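Long-range contacts in uncharacterized protein (Legionella pneumophila subsp. pneumophila str. Philadelphia 1, PDB 4RXV), which is of unknown function but carries, in this N-terminal fragment, a RavJ peptidase domain of clan CA and so probably acts as a cysteine peptidase: residues 139-145 against 167-173; 81-87 against 220-224; 71-77 against 205-210. The contacts are given in a common frame with arbitrary orientation. Residue numbers count along the deposited sequence, not the author numbering.

Interaction 1. Residues 139-145 against 167-173; sequences HNITLLV and TLIVDPW
The shortest polar link is a His-carboxylate hydrogen bond: His139 NE2 donates to Asp171 OD2 at 2.6 Å, both at chi1 t. His139 ND1 donates to the backbone carbonyl of Cys102; this Cys-His-Asp grouping is consistent with, though not proof of, a clan CA peptidase site. Asp171 also N-caps helix 172-176 (OD1 to Ala174 N). The backbones form an antiparallel ladder, short axes 4.8 Å apart at 149°. Thr142 and Val170 make one hydrogen-bonded pair (Thr142 N to Val170 O 3.0 Å, Val170 N to Thr142 O 2.8 Å); Leu144 and Leu168 make the next (Leu144 N to Leu168 O and Leu168 N to Leu144 O, each 2.9 Å). Leu143 and Ile169 form the non-hydrogen-bonded pair between them (CD2 to CG1 3.9 Å). On the other face Leu144 CD1 meets Val170 CG2 at 4.1 Å. The His139 and Trp173 rings lie obliquely, centroids 4.9 Å apart. Strand 136-146 continues the sheet to strand 123-133; helices 6-14 and 105-114 cover the face bearing Thr142, Leu144, Leu168 and Val170.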
loop_
_atom_site.group_PDB
_atom_site.type_symbol
_atom_site.label_atom_id
_atom_site.label_comp_id
_atom_site.label_asym_id
_atom_site.label_seq_id
_atom_site.Cartn_x
_atom_site.Cartn_y
_atom_site.Cartn_z
ATOM N N HIS A 139 -2.531 -10.929 -1.638
ATOM C CA HIS A 139 -1.803 -9.677 -1.426
ATOM C C HIS A 139 -2.269 -8.604 -2.393
ATOM O O HIS A 139 -2.098 -8.745 -3.594
ATOM C CB HIS A 139 -0.343 -9.972 -1.680
ATOM C CG HIS A 139 0.565 -8.803 -1.505
ATOM N ND1 HIS A 139 0.404 -7.867 -0.508
ATOM C CD2 HIS A 139 1.670 -8.437 -2.190
ATOM C CE1 HIS A 139 1.365 -6.962 -0.596
ATOM N NE2 HIS A 139 2.152 -7.296 -1.598
ATOM N N ASN A 140 -2.813 -7.515 -1.879
ATOM C CA ASN A 140 -3.189 -6.412 -2.755
ATOM C C ASN A 140 -2.010 -5.472 -2.949
ATOM O O ASN A 140 -1.166 -5.307 -2.057
ATOM C CB ASN A 140 -4.425 -5.701 -2.251
ATOM C CG ASN A 140 -5.629 -6.635 -2.214
ATOM O OD1 ASN A 140 -5.808 -7.453 -3.105
ATOM N ND2 ASN A 140 -6.426 -6.531 -1.188
ATOM N N ILE A 141 -1.944 -4.896 -4.132
ATOM C CA ILE A 141 -0.868 -4.006 -4.552
ATOM C C ILE A 141 -1.483 -2.809 -5.245
ATOM O O ILE A 141 -2.479 -2.940 -5.953
ATOM C CB ILE A 141 0.098 -4.750 -5.542
ATOM C CG1 ILE A 141 0.781 -5.916 -4.811
ATOM C CG2 ILE A 141 1.102 -3.800 -6.140
ATOM C CD1 ILE A 141 1.599 -6.810 -5.743
ATOM N N THR A 142 -0.887 -1.639 -5.077
ATOM C CA THR A 142 -1.311 -0.421 -5.762
ATOM C C THR A 142 -0.437 -0.193 -6.971
ATOM O O THR A 142 0.782 -0.403 -6.915
ATOM C CB THR A 142 -1.362 0.732 -4.772
ATOM O OG1 THR A 142 -2.442 0.450 -3.882
ATOM C CG2 THR A 142 -1.590 2.087 -5.419
ATOM N N LEU A 143 -1.053 0.249 -8.066
ATOM C CA LEU A 143 -0.345 0.587 -9.295
ATOM C C LEU A 143 -0.575 2.038 -9.674
ATOM O O LEU A 143 -1.664 2.581 -9.501
ATOM C CB LEU A 143 -0.796 -0.257 -10.489
ATOM C CG LEU A 143 -0.743 -1.771 -10.326
ATOM C CD1 LEU A 143 -1.324 -2.428 -11.593
ATOM C CD2 LEU A 143 0.657 -2.246 -10.044
ATOM N N LEU A 144 0.472 2.627 -10.228
ATOM C CA LEU A 144 0.393 3.870 -10.992
ATOM C C LEU A 144 0.553 3.530 -12.459
ATOM O O LEU A 144 1.578 2.984 -12.850
ATOM C CB LEU A 144 1.496 4.833 -10.557
ATOM C CG LEU A 144 1.346 5.370 -9.132
ATOM C CD1 LEU A 144 2.684 5.859 -8.591
ATOM C CD2 LEU A 144 0.338 6.478 -9.081
ATOM N N VAL A 145 -0.479 3.782 -13.263
ATOM C CA VAL A 145 -0.403 3.482 -14.689
ATOM C C VAL A 145 -0.438 4.784 -15.470
ATOM O O VAL A 145 -1.145 5.703 -15.112
ATOM C CB VAL A 145 -1.524 2.515 -15.157
ATOM C CG1 VAL A 145 -1.358 1.147 -14.471
ATOM C CG2 VAL A 145 -2.906 3.083 -14.913
ATOM N N THR A 167 4.251 1.425 -15.969
ATOM C CA THR A 167 3.542 1.154 -14.723
ATOM C C THR A 167 4.524 1.099 -13.558
ATOM O O THR A 167 5.598 0.524 -13.661
ATOM C CB THR A 167 2.754 -0.143 -14.809
ATOM O OG1 THR A 167 1.805 -0.031 -15.867
ATOM C CG2 THR A 167 2.013 -0.419 -13.510
ATOM N N LEU A 168 4.144 1.728 -12.453
ATOM C CA LEU A 168 4.899 1.665 -11.207
ATOM C C LEU A 168 4.109 0.938 -10.121
ATOM O O LEU A 168 2.903 1.102 -9.985
ATOM C CB LEU A 168 5.240 3.058 -10.706
ATOM C CG LEU A 168 6.087 3.893 -11.661
ATOM C CD1 LEU A 168 6.153 5.338 -11.196
ATOM C CD2 LEU A 168 7.503 3.331 -11.780
ATOM N N ILE A 169 4.812 0.100 -9.378
ATOM C CA ILE A 169 4.241 -0.701 -8.313
ATOM C C ILE A 169 4.431 0.016 -6.977
ATOM O O ILE A 169 5.507 0.593 -6.723
ATOM C CB ILE A 169 4.922 -2.095 -8.309
ATOM C CG1 ILE A 169 4.474 -2.874 -9.555
ATOM C CG2 ILE A 169 4.653 -2.892 -7.049
ATOM C CD1 ILE A 169 5.486 -3.883 -10.011
ATOM N N VAL A 170 3.444 -0.090 -6.100
ATOM C CA VAL A 170 3.465 0.526 -4.782
ATOM C C VAL A 170 2.941 -0.522 -3.778
ATOM O O VAL A 170 1.766 -0.880 -3.789
ATOM C CB VAL A 170 2.655 1.831 -4.737
ATOM C CG1 VAL A 170 2.794 2.449 -3.361
ATOM C CG2 VAL A 170 3.120 2.790 -5.840
ATOM N N ASP A 171 3.830 -0.964 -2.896
ATOM C CA ASP A 171 3.562 -2.073 -2.000
ATOM C C ASP A 171 4.068 -1.729 -0.595
ATOM O O ASP A 171 5.185 -2.118 -0.209
ATOM C CB ASP A 171 4.220 -3.338 -2.539
ATOM C CG ASP A 171 3.813 -4.590 -1.780
ATOM O OD1 ASP A 171 3.210 -4.498 -0.675
ATOM O OD2 ASP A 171 4.103 -5.692 -2.306
ATOM N N PRO A 172 3.266 -1.007 0.194
ATOM C CA PRO A 172 3.710 -0.653 1.542
ATOM C C PRO A 172 3.932 -1.863 2.454
ATOM O O PRO A 172 4.806 -1.827 3.319
ATOM C CB PRO A 172 2.583 0.234 2.066
ATOM C CG PRO A 172 1.385 -0.121 1.228
ATOM C CD PRO A 172 1.956 -0.406 -0.134
ATOM N N TRP A 173 3.171 -2.943 2.263
ATOM C CA TRP A 173 3.404 -4.158 3.039
ATOM C C TRP A 173 4.816 -4.687 2.854
ATOM O O TRP A 173 5.440 -5.110 3.831
ATOM C CB TRP A 173 2.354 -5.208 2.708
ATOM C CG TRP A 173 2.390 -6.458 3.528
ATOM C CD1 TRP A 173 1.845 -6.656 4.772
ATOM C CD2 TRP A 173 2.931 -7.715 3.130
ATOM N NE1 TRP A 173 2.006 -7.967 5.149
ATOM C CE2 TRP A 173 2.673 -8.636 4.161
ATOM C CE3 TRP A 173 3.582 -8.157 1.987
ATOM C CZ2 TRP A 173 3.064 -9.993 4.089
ATOM C CZ3 TRP A 173 3.980 -9.503 1.908
ATOM C CH2 TRP A 173 3.709 -10.399 2.956
#

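Interaction 2. Residues 81-87 against 220-224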
loop_
_atom_site.group_PDB
_atom_site.type_symbol
_atom_site.label_atom_id
_atom_site.label_comp_id
_atom_site.label_asym_id
_atom_site.label_seq_id
_atom_site.Cartn_x
_atom_site.Cartn_y
_atom_site.Cartn_z
ATOM N N ALA A 81 -6.152 5.848 4.494
ATOM C CA ALA A 81 -4.858 6.383 4.905
ATOM C C ALA A 81 -5.000 7.307 6.115
ATOM O O ALA A 81 -4.202 7.245 7.061
ATOM C CB ALA A 81 -4.219 7.118 3.768
ATOM N N GLN A 82 -6.008 8.171 6.094
ATOM C CA GLN A 82 -6.223 9.088 7.187
ATOM C C GLN A 82 -6.462 8.341 8.504
ATOM O O GLN A 82 -5.894 8.684 9.548
ATOM C CB GLN A 82 -7.413 9.973 6.866
ATOM C CG GLN A 82 -7.564 11.165 7.741
ATOM C CD GLN A 82 -8.360 12.216 7.035
ATOM O OE1 GLN A 82 -7.870 13.316 6.764
ATOM N NE2 GLN A 82 -9.581 11.868 6.672
ATOM N N GLN A 83 -7.326 7.342 8.465
ATOM C CA GLN A 83 -7.697 6.615 9.668
ATOM C C GLN A 83 -6.536 5.817 10.226
ATOM O O GLN A 83 -6.348 5.764 11.442
ATOM C CB GLN A 83 -8.841 5.677 9.362
ATOM C CG GLN A 83 -10.150 6.385 9.139
ATOM C CD GLN A 83 -10.532 7.283 10.310
ATOM O OE1 GLN A 83 -10.762 8.487 10.143
ATOM N NE2 GLN A 83 -10.584 6.704 11.507
ATOM N N ARG A 84 -5.732 5.218 9.354
ATOM C CA ARG A 84 -4.612 4.422 9.832
ATOM C C ARG A 84 -3.487 5.277 10.377
ATOM O O ARG A 84 -2.656 4.764 11.108
ATOM C CB ARG A 84 -4.046 3.548 8.709
ATOM C CG ARG A 84 -4.969 2.555 8.044
ATOM C CD ARG A 84 -5.501 1.581 9.007
ATOM N NE ARG A 84 -6.531 0.655 8.484
ATOM C CZ ARG A 84 -7.766 1.005 8.128
ATOM N NH1 ARG A 84 -8.129 2.283 8.080
ATOM N NH2 ARG A 84 -8.641 0.064 7.782
ATOM N N ASN A 85 -3.450 6.565 10.040
ATOM C CA ASN A 85 -2.410 7.482 10.521
ATOM C C ASN A 85 -2.791 8.220 11.796
ATOM O O ASN A 85 -2.016 9.018 12.314
ATOM C CB ASN A 85 -2.043 8.503 9.450
ATOM C CG ASN A 85 -1.094 7.940 8.411
ATOM O OD1 ASN A 85 -0.721 6.761 8.422
ATOM N ND2 ASN A 85 -0.684 8.797 7.505
ATOM N N LYS A 86 -3.970 7.963 12.329
ATOM C CA LYS A 86 -4.328 8.541 13.611
ATOM C C LYS A 86 -3.459 7.958 14.734
ATOM O O LYS A 86 -3.246 6.747 14.818
ATOM C CB LYS A 86 -5.814 8.337 13.887
ATOM C CG LYS A 86 -6.668 9.136 12.925
ATOM C CD LYS A 86 -8.150 9.085 13.264
ATOM C CE LYS A 86 -8.978 9.884 12.253
ATOM N NZ LYS A 86 -8.535 11.301 12.115
ATOM N N LYS A 87 -2.931 8.839 15.579
ATOM C CA LYS A 87 -2.124 8.410 16.707
ATOM C C LYS A 87 -2.989 8.354 17.942
ATOM O O LYS A 87 -3.652 9.309 18.290
ATOM C CB LYS A 87 -0.947 9.350 16.943
ATOM C CG LYS A 87 0.037 9.368 15.792
ATOM C CD LYS A 87 1.148 10.356 16.061
ATOM C CE LYS A 87 2.058 10.507 14.852
ATOM N NZ LYS A 87 3.160 11.464 15.131
ATOM N N GLN A 220 -6.032 16.421 1.061
ATOM C CA GLN A 220 -6.735 16.075 2.285
ATOM C C GLN A 220 -5.819 15.506 3.355
ATOM O O GLN A 220 -6.129 15.596 4.550
ATOM C CB GLN A 220 -7.832 15.066 2.009
ATOM C CG GLN A 220 -8.850 15.559 1.047
ATOM C CD GLN A 220 -9.989 14.594 0.912
ATOM O OE1 GLN A 220 -10.632 14.236 1.894
ATOM N NE2 GLN A 220 -10.223 14.132 -0.293
ATOM N N LEU A 221 -4.715 14.884 2.946
ATOM C CA LEU A 221 -3.869 14.165 3.892
ATOM C C LEU A 221 -2.672 15.002 4.333
ATOM O O LEU A 221 -2.097 15.787 3.574
ATOM C CB LEU A 221 -3.329 12.876 3.280
ATOM C CG LEU A 221 -4.364 11.880 2.774
ATOM C CD1 LEU A 221 -3.723 10.713 2.076
ATOM C CD2 LEU A 221 -5.260 11.391 3.912
ATOM N N THR A 222 -2.276 14.820 5.582
ATOM C CA THR A 222 -1.013 15.336 6.061
ATOM C C THR A 222 0.005 14.199 5.978
ATOM O O THR A 222 -0.222 13.135 6.538
ATOM C CB THR A 222 -1.166 15.830 7.488
ATOM O OG1 THR A 222 -2.176 16.853 7.523
ATOM C CG2 THR A 222 0.138 16.376 7.989
ATOM N N PRO A 223 1.127 14.399 5.270
ATOM C CA PRO A 223 2.160 13.355 5.302
ATOM C C PRO A 223 2.523 12.987 6.731
ATOM O O PRO A 223 2.572 13.857 7.591
ATOM C CB PRO A 223 3.336 14.000 4.569
ATOM C CG PRO A 223 2.683 14.990 3.635
ATOM C CD PRO A 223 1.551 15.557 4.457
ATOM N N TYR A 224 2.768 11.711 6.987
ATOM C CA TYR A 224 2.954 11.273 8.363
ATOM C C TYR A 224 4.177 11.918 9.011
ATOM O O TYR A 224 4.185 12.188 10.211
ATOM C CB TYR A 224 3.099 9.767 8.417
ATOM C CG TYR A 224 2.888 9.158 9.794
ATOM C CD1 TYR A 224 1.671 9.297 10.443
ATOM C CD2 TYR A 224 3.870 8.381 10.413
ATOM C CE1 TYR A 224 1.435 8.737 11.663
ATOM C CE2 TYR A 224 3.640 7.793 11.664
ATOM C CZ TYR A 224 2.416 7.965 12.269
ATOM O OH TYR A 224 2.144 7.381 13.478
HETATM O O HOH W 1 -8.549 16.175 5.529
HETATM O O HOH W 2 -0.745 11.628 8.652
HETATM O O HOH W 3 4.579 11.042 12.838
#
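No direct hydrogen bond joins these two segments; three waters bridge them. Water 1 donates to Gln82 OE1 (3.2 Å) and to Gln220 O (2.7 Å). Water 2 accepts from Asn85 ND2 (3.1 Å) and donates to Thr222 O (2.6 Å), and water 3 accepts from Lys87 NZ (2.7 Å) and donates to Tyr224 O (2.9 Å). Asn85 ND2 also bonds Glu16 OE1, and Glu16 OE2 receives Tyr224 N, so one carboxylate serves both segments. The arrangement is surface packing: the irregular chain that follows strand 202-206 runs along the C-terminal end of helix 74-84 and the loop leaving it. Apolar contact comes from Leu221, whose CD1 lies 4.0 Å from Ala81 CB and whose CD2 lies 3.9 Å from Gln82 CB. Tyr224, at chi1 t, fills the other end, its CD1 3.7 Å from Asn85 CG and its ring edge, at CE1, 3.5 Å from Asn85 O. Lys87 NZ sits 5.0 Å from the Tyr224 ring centroid, at most a weak cation-pi attraction, with Lys87 CE 3.4 Å from Tyr224 OH.

Interaction 3. Residues 71-77 against 205-210; sequences PKSAQEY and YQSALD
Tyr205, near the end of strand 202-206, buries more area than any other residue here. Its backbone is extended (-150/136), its CA lies 6.0 Å from Lys72 CA, and chi1 t with chi2 77° lays the ring against the start of helix 74-84. One ring face receives the edge of Tyr77 (chi1 m) in a tilted edge-to-face pair, centroids 4.9 Å apart, planes at 50°, with Tyr77 CE2 3.6 Å from Tyr205 CD2. Tyr77 OH is 3.4 Å from Tyr205 CB. At the Tyr205 ring edge, Lys72 O approaches CE1 at 3.5 Å. After Gln206 the chain makes a 3-10 turn through 207-209, closed by Leu209 N to Gln206 O (2.9 Å) and Asp210 N to Ser207 O (3.1 Å), and brings Asp210 back beside the helix. With chi1 t, Asp210 OD2 accepts from Ala74 N at 2.8 Å and from Tyr205 OH at 2.7 Å. On the first segment, Pro71 to Ser73 are non-helical, and Ser73 (-139/150, chi1 p) is the N-cap, its OG weakly accepting Glu76 N at 3.3 Å and donating to Glu76 OE2 at 2.7 Å. The contact ties an edge strand of the four-stranded sheet to a helix N-terminus. One carboxylate oxygen satisfies the first-turn amide and the tyrosine hydroxyl, and its negative charge lies where the helix dipole is positive.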
loop_
_atom_site.group_PDB
_atom_site.type_symbol
_atom_site.label_atom_id
_atom_site.label_comp_id
_atom_site.label_asym_id
_atom_site.label_seq_id
_atom_site.Cartn_x
_atom_site.Cartn_y
_atom_site.Cartn_z
ATOM N N PRO A 71 -12.619 -1.370 -1.517
ATOM C CA PRO A 71 -13.084 0.001 -1.718
ATOM C C PRO A 71 -13.223 0.302 -3.207
ATOM O O PRO A 71 -12.417 -0.112 -4.035
ATOM C CB PRO A 71 -11.979 0.849 -1.063
ATOM C CG PRO A 71 -11.195 -0.124 -0.197
ATOM C CD PRO A 71 -11.262 -1.407 -0.944
ATOM N N LYS A 72 -14.267 1.028 -3.548
ATOM C CA LYS A 72 -14.562 1.241 -4.954
ATOM C C LYS A 72 -14.575 2.709 -5.332
ATOM O O LYS A 72 -14.958 3.015 -6.440
ATOM C CB LYS A 72 -15.870 0.548 -5.368
ATOM C CG LYS A 72 -15.817 -0.969 -5.161
ATOM C CD LYS A 72 -17.061 -1.688 -5.641
ATOM C CE LYS A 72 -17.015 -3.170 -5.276
ATOM N NZ LYS A 72 -16.182 -3.966 -6.222
ATOM N N SER A 73 -14.121 3.592 -4.426
ATOM C CA SER A 73 -14.083 5.027 -4.679
ATOM C C SER A 73 -12.793 5.628 -4.155
ATOM O O SER A 73 -12.242 5.170 -3.150
ATOM C CB SER A 73 -15.272 5.733 -3.998
ATOM O OG SER A 73 -15.081 5.847 -2.603
ATOM N N ALA A 74 -12.340 6.688 -4.808
ATOM C CA ALA A 74 -11.123 7.359 -4.396
ATOM C C ALA A 74 -11.181 7.860 -2.959
ATOM O O ALA A 74 -10.218 7.711 -2.217
ATOM C CB ALA A 74 -10.790 8.495 -5.365
ATOM N N GLN A 75 -12.313 8.435 -2.558
ATOM C CA GLN A 75 -12.416 8.985 -1.215
ATOM C C GLN A 75 -12.235 7.888 -0.148
ATOM O O GLN A 75 -11.690 8.154 0.933
ATOM C CB GLN A 75 -13.737 9.740 -1.009
ATOM C CG GLN A 75 -13.824 10.443 0.332
ATOM C CD GLN A 75 -12.799 11.569 0.476
ATOM O OE1 GLN A 75 -12.426 12.194 -0.494
ATOM N NE2 GLN A 75 -12.353 11.823 1.698
ATOM N N GLU A 76 -12.698 6.666 -0.413
ATOM C CA GLU A 76 -12.488 5.586 0.552
ATOM C C GLU A 76 -11.010 5.295 0.782
ATOM O O GLU A 76 -10.609 5.021 1.901
ATOM C CB GLU A 76 -13.188 4.320 0.107
ATOM C CG GLU A 76 -14.691 4.355 0.266
ATOM C CD GLU A 76 -15.283 3.192 -0.458
ATOM O OE1 GLU A 76 -15.408 2.119 0.166
ATOM O OE2 GLU A 76 -15.601 3.340 -1.656
ATOM N N TYR A 77 -10.215 5.343 -0.275
ATOM C CA TYR A 77 -8.779 5.113 -0.124
ATOM C C TYR A 77 -8.122 6.243 0.668
ATOM O O TYR A 77 -7.276 5.989 1.524
ATOM C CB TYR A 77 -8.117 4.938 -1.478
ATOM C CG TYR A 77 -8.517 3.650 -2.158
ATOM C CD1 TYR A 77 -8.017 2.436 -1.717
ATOM C CD2 TYR A 77 -9.406 3.640 -3.220
ATOM C CE1 TYR A 77 -8.386 1.242 -2.301
ATOM C CE2 TYR A 77 -9.789 2.444 -3.824
ATOM C CZ TYR A 77 -9.268 1.248 -3.354
ATOM O OH TYR A 77 -9.615 0.029 -3.887
ATOM N N TYR A 205 -9.882 -2.185 -8.559
ATOM C CA TYR A 205 -10.235 -0.772 -8.631
ATOM C C TYR A 205 -9.384 -0.109 -9.690
ATOM O O TYR A 205 -8.176 -0.335 -9.740
ATOM C CB TYR A 205 -10.017 -0.077 -7.274
ATOM C CG TYR A 205 -10.170 1.441 -7.333
ATOM C CD1 TYR A 205 -11.427 2.012 -7.379
ATOM C CD2 TYR A 205 -9.071 2.278 -7.379
ATOM C CE1 TYR A 205 -11.580 3.392 -7.437
ATOM C CE2 TYR A 205 -9.214 3.666 -7.431
ATOM C CZ TYR A 205 -10.462 4.211 -7.470
ATOM O OH TYR A 205 -10.577 5.580 -7.535
ATOM N N GLN A 206 -10.020 0.730 -10.500
ATOM C CA GLN A 206 -9.331 1.611 -11.446
ATOM C C GLN A 206 -9.894 3.013 -11.298
ATOM O O GLN A 206 -11.083 3.246 -11.559
ATOM C CB GLN A 206 -9.498 1.145 -12.900
ATOM C CG GLN A 206 -8.949 -0.233 -13.133
ATOM C CD GLN A 206 -8.845 -0.645 -14.605
ATOM O OE1 GLN A 206 -8.202 0.018 -15.414
ATOM N NE2 GLN A 206 -9.452 -1.764 -14.951
ATOM N N SER A 207 -9.064 3.979 -10.912
ATOM C CA SER A 207 -9.534 5.354 -10.785
ATOM C C SER A 207 -10.067 5.885 -12.110
ATOM O O SER A 207 -10.945 6.743 -12.126
ATOM C CB SER A 207 -8.448 6.270 -10.232
ATOM O OG SER A 207 -7.357 6.430 -11.129
ATOM N N ALA A 208 -9.546 5.371 -13.220
ATOM C CA ALA A 208 -10.011 5.759 -14.547
ATOM C C ALA A 208 -11.482 5.423 -14.786
ATOM O O ALA A 208 -12.093 5.989 -15.688
ATOM C CB ALA A 208 -9.151 5.073 -15.597
ATOM N N LEU A 209 -12.036 4.483 -14.024
ATOM C CA LEU A 209 -13.430 4.057 -14.121
ATOM C C LEU A 209 -14.292 4.613 -12.994
ATOM O O LEU A 209 -15.475 4.310 -12.936
ATOM C CB LEU A 209 -13.524 2.524 -14.114
ATOM C CG LEU A 209 -12.789 1.855 -15.272
ATOM C CD1 LEU A 209 -12.860 0.353 -15.141
ATOM C CD2 LEU A 209 -13.349 2.300 -16.609
ATOM N N ASP A 210 -13.733 5.435 -12.126
ATOM C CA ASP A 210 -14.403 5.923 -10.932
ATOM C C ASP A 210 -15.012 7.299 -11.217
ATOM O O ASP A 210 -14.296 8.300 -11.308
ATOM C CB ASP A 210 -13.347 6.009 -9.821
ATOM C CG ASP A 210 -13.881 6.520 -8.506
ATOM O OD1 ASP A 210 -15.092 6.848 -8.422
ATOM O OD2 ASP A 210 -13.073 6.584 -7.538
#

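Interaction 1 is the most central contact, 6 Å from the middle of the chain, and contains the His-carboxylate pair of the probable peptidase site; the other two lie 13 to 14 Å out. Interactions 1 and 3 reach opposite edges of one antiparallel sheet, through strands 168-170 and 202-206, with centres 14 Å apart and nearest atoms about 6 Å apart. Interactions 2 and 3 use the two ends of helix 74-84, centres 18 Å apart, and meet through a probable hydrogen bond from Gln220 NE2 to Gln75 OE1 (2.9 Å). Helix 105-114 is touched by side chains from all three. Interaction 2 does not touch interaction 1: centres are 19 Å apart, nearest atoms about 10 Å.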